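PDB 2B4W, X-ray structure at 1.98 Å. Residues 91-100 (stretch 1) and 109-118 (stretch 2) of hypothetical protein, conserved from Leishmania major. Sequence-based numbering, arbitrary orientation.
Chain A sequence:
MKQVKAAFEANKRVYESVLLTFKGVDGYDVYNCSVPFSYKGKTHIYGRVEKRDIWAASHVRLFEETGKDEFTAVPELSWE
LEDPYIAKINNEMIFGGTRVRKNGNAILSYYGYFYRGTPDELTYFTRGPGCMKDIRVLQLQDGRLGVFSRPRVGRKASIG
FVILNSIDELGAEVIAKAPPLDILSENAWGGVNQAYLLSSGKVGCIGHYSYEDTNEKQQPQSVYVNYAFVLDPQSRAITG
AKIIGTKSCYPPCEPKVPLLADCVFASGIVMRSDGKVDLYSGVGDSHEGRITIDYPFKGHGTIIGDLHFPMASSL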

# COMPACT_ATOMS: atom_id res chain seq x y z
N ASN A 91 13.19 13.80 -1.94
CA ASN A 91 14.31 13.05 -2.51
C ASN A 91 14.84 11.93 -1.65
O ASN A 91 15.92 11.43 -1.90
CB ASN A 91 15.44 14.06 -2.86
CG ASN A 91 14.83 15.00 -3.91
OD1 ASN A 91 14.76 16.21 -3.70
ND2 ASN A 91 14.37 14.46 -5.03
N GLU A 92 14.04 11.51 -0.66
CA GLU A 92 14.41 10.35 0.12
C GLU A 92 13.18 9.48 0.41
O GLU A 92 12.03 9.89 0.26
CB GLU A 92 15.09 10.75 1.43
CG GLU A 92 14.16 11.23 2.52
CD GLU A 92 14.81 11.40 3.88
OE1 GLU A 92 15.92 10.88 4.11
OE2 GLU A 92 14.20 12.06 4.76
N MSE A 93 13.54 8.27 0.81
CA MSE A 93 12.59 7.24 1.18
C MSE A 93 12.18 7.44 2.65
O MSE A 93 13.04 7.62 3.51
CB MSE A 93 13.16 5.84 0.95
CG MSE A 93 12.17 4.72 1.26
SE MSE A 93 12.85 2.93 1.07
CE MSE A 93 12.26 2.86 -0.77
N ILE A 94 10.89 7.40 2.88
CA ILE A 94 10.14 7.24 4.10
C ILE A 94 9.51 5.84 4.00
O ILE A 94 8.57 5.63 3.24
CB ILE A 94 9.10 8.31 4.32
CG1 ILE A 94 9.65 9.74 4.41
CG2 ILE A 94 8.27 8.02 5.58
CD1 ILE A 94 10.96 9.83 5.14
N PHE A 95 10.11 4.93 4.75
CA PHE A 95 9.74 3.52 4.80
C PHE A 95 9.05 3.22 6.13
O PHE A 95 9.48 3.71 7.17
CB PHE A 95 10.95 2.64 4.62
CG PHE A 95 10.80 1.17 5.01
CD1 PHE A 95 10.30 0.25 4.11
CD2 PHE A 95 11.18 0.71 6.26
CE1 PHE A 95 10.20 -1.10 4.45
CE2 PHE A 95 11.09 -0.63 6.61
CZ PHE A 95 10.61 -1.55 5.69
N GLY A 96 8.00 2.41 6.05
CA GLY A 96 7.27 2.05 7.24
C GLY A 96 6.74 0.64 7.19
O GLY A 96 6.67 -0.10 6.21
N GLY A 97 6.31 0.22 8.37
CA GLY A 97 5.78 -1.11 8.53
C GLY A 97 5.10 -1.18 9.90
O GLY A 97 5.30 -0.24 10.67
N THR A 98 4.35 -2.26 10.07
CA THR A 98 3.69 -2.52 11.34
C THR A 98 4.62 -3.27 12.29
O THR A 98 5.09 -4.35 11.90
CB THR A 98 2.42 -3.38 11.22
OG1 THR A 98 1.49 -2.75 10.35
CG2 THR A 98 1.77 -3.50 12.61
N ARG A 99 4.83 -2.68 13.44
CA ARG A 99 5.62 -3.27 14.52
C ARG A 99 4.68 -3.86 15.58
O ARG A 99 3.78 -3.22 16.10
CB ARG A 99 6.58 -2.25 15.13
CG ARG A 99 7.49 -2.82 16.22
CD ARG A 99 8.80 -3.26 15.59
NE ARG A 99 9.91 -3.29 16.53
CZ ARG A 99 11.20 -3.22 16.20
NH1 ARG A 99 11.58 -3.12 14.93
NH2 ARG A 99 12.11 -3.26 17.16
N VAL A 100 4.89 -5.14 15.89
CA VAL A 100 4.02 -5.91 16.76
C VAL A 100 4.73 -6.34 18.05
O VAL A 100 5.72 -7.06 17.95
CB VAL A 100 3.53 -7.18 16.03
CG1 VAL A 100 2.77 -8.11 16.97
CG2 VAL A 100 2.70 -6.79 14.81
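Stretch 2 (109-118) SYYGYFYRGT

Stretch 2 pairs with stretch 1 as the neighbouring antiparallel β-strand, held by an unbroken ladder of backbone hydrogen bonds and dressed on both faces by side-chain contacts. Strand 92-100 runs at 156° to the strand that begins at Tyr110, and the two axes approach to 4.6 Å; together the stretches bury 853 Å². The register sets Met93 against Gly117, Phe95 against Tyr115, Gly97 against Tyr113 and Arg99 against Tyr111, and each of these pairs is closed by two hydrogen bonds. At one end Met93 N donates to Gly117 O (3.1 Å) and Gly117 N returns to Met93 O (3.0 Å); at the other, Arg99 N reaches Tyr111 O (2.8 Å) and Tyr111 N reaches Arg99 O (3.0 Å). The intervening pairs, Ile94-Arg116, Gly96-Phe114, Thr98-Gly112 and Val100-Tyr110, are not hydrogen-bonded to each other, and their CA atoms lie closer, 4.5 to 4.8 Å apart. Gly96 CA comes within 3.0 Å of Tyr113 O, so close that a CB on Gly96 would clash with that oxygen.

On the face carrying Phe95, Arg99, Tyr113 and Tyr115, Phe95 CD2 meets Tyr115 CD1 at 3.6 Å, the ring planes inclined at 58°. Arg99 lies over the Tyr113 ring, its CB 3.5 Å from the ring centroid and almost on the normal, while Arg99 NE sits 3.3 Å from Tyr113 CE2. A water links their ends, 2.7 Å from Tyr113 OH and weakly bonded to Arg99 NH2, also at 2.7 Å. On the other face, Ile94 CG2 packs against the edge of the Phe114 ring (CD2, 3.6 Å), and Ile94 CD1 touches Arg116 CB at 3.6 Å. Glu92 OE2 forms a salt bridge with Arg116 NH2 (2.9 Å), adding a charged tie near the start of strand 92-100.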

# COMPACT_ATOMS: atom_id res chain seq x y z
N SER A 109 0.36 -5.10 21.68
CA SER A 109 0.16 -3.87 20.94
C SER A 109 0.77 -3.87 19.54
O SER A 109 1.59 -4.72 19.20
CB SER A 109 0.86 -2.75 21.74
OG SER A 109 2.24 -3.14 21.83
N TYR A 110 0.38 -2.89 18.73
CA TYR A 110 1.03 -2.67 17.45
C TYR A 110 1.02 -1.19 17.10
O TYR A 110 0.19 -0.44 17.62
CB TYR A 110 0.39 -3.48 16.31
CG TYR A 110 -1.12 -3.36 16.32
CD1 TYR A 110 -1.75 -2.33 15.65
CD2 TYR A 110 -1.90 -4.29 17.01
CE1 TYR A 110 -3.13 -2.24 15.66
CE2 TYR A 110 -3.26 -4.18 17.03
CZ TYR A 110 -3.89 -3.15 16.36
OH TYR A 110 -5.26 -3.04 16.36
N TYR A 111 2.00 -0.83 16.26
CA TYR A 111 2.35 0.51 15.87
C TYR A 111 2.78 0.57 14.39
O TYR A 111 3.31 -0.42 13.90
CB TYR A 111 3.54 1.07 16.65
CG TYR A 111 3.39 1.03 18.15
CD1 TYR A 111 3.58 -0.14 18.86
CD2 TYR A 111 3.05 2.19 18.85
CE1 TYR A 111 3.44 -0.17 20.23
CE2 TYR A 111 2.91 2.17 20.23
CZ TYR A 111 3.10 0.99 20.91
OH TYR A 111 2.96 0.96 22.28
N GLY A 112 2.53 1.72 13.79
CA GLY A 112 3.14 2.09 12.51
C GLY A 112 4.51 2.71 12.83
O GLY A 112 4.52 3.77 13.45
N TYR A 113 5.60 2.08 12.43
CA TYR A 113 6.98 2.50 12.56
C TYR A 113 7.50 3.13 11.26
O TYR A 113 7.24 2.57 10.19
CB TYR A 113 7.91 1.34 12.88
CG TYR A 113 8.17 0.99 14.31
CD1 TYR A 113 7.29 1.30 15.34
CD2 TYR A 113 9.35 0.31 14.63
CE1 TYR A 113 7.59 0.95 16.65
CE2 TYR A 113 9.65 -0.04 15.93
CZ TYR A 113 8.76 0.28 16.93
OH TYR A 113 9.08 -0.09 18.22
N PHE A 114 8.21 4.25 11.39
CA PHE A 114 8.70 5.04 10.26
C PHE A 114 10.22 5.21 10.36
O PHE A 114 10.74 5.49 11.44
CB PHE A 114 8.06 6.43 10.19
CG PHE A 114 6.62 6.42 9.70
CD1 PHE A 114 5.58 6.18 10.59
CD2 PHE A 114 6.35 6.66 8.36
CE1 PHE A 114 4.27 6.18 10.13
CE2 PHE A 114 5.04 6.68 7.91
CZ PHE A 114 4.02 6.42 8.79
N TYR A 115 10.86 5.05 9.23
CA TYR A 115 12.28 5.06 8.97
C TYR A 115 12.53 6.00 7.78
O TYR A 115 11.68 6.11 6.90
CB TYR A 115 12.87 3.70 8.60
CG TYR A 115 12.55 2.59 9.55
CD1 TYR A 115 11.25 2.11 9.63
CD2 TYR A 115 13.52 2.02 10.35
CE1 TYR A 115 10.92 1.10 10.50
CE2 TYR A 115 13.21 0.99 11.23
CZ TYR A 115 11.90 0.54 11.29
OH TYR A 115 11.53 -0.48 12.14
N ARG A 116 13.69 6.62 7.80
CA ARG A 116 14.03 7.51 6.67
C ARG A 116 15.44 7.19 6.19
O ARG A 116 16.27 6.63 6.91
CB ARG A 116 13.91 8.98 7.06
CG ARG A 116 14.83 9.40 8.20
CD ARG A 116 14.38 10.75 8.76
NE ARG A 116 14.80 11.83 7.86
CZ ARG A 116 14.29 13.05 7.82
NH1 ARG A 116 13.31 13.42 8.63
NH2 ARG A 116 14.77 13.92 6.93
N GLY A 117 15.69 7.54 4.93
CA GLY A 117 17.02 7.33 4.40
C GLY A 117 17.03 6.97 2.92
O GLY A 117 16.29 7.51 2.10
N THR A 118 17.92 6.04 2.62
CA THR A 118 18.00 5.38 1.32
C THR A 118 17.50 3.96 1.52
O THR A 118 17.48 3.50 2.66
CB THR A 118 19.44 5.46 0.78
OG1 THR A 118 19.47 5.15 -0.61
CG2 THR A 118 20.29 4.42 1.47
O HOH W 1 11.25 -1.53 19.08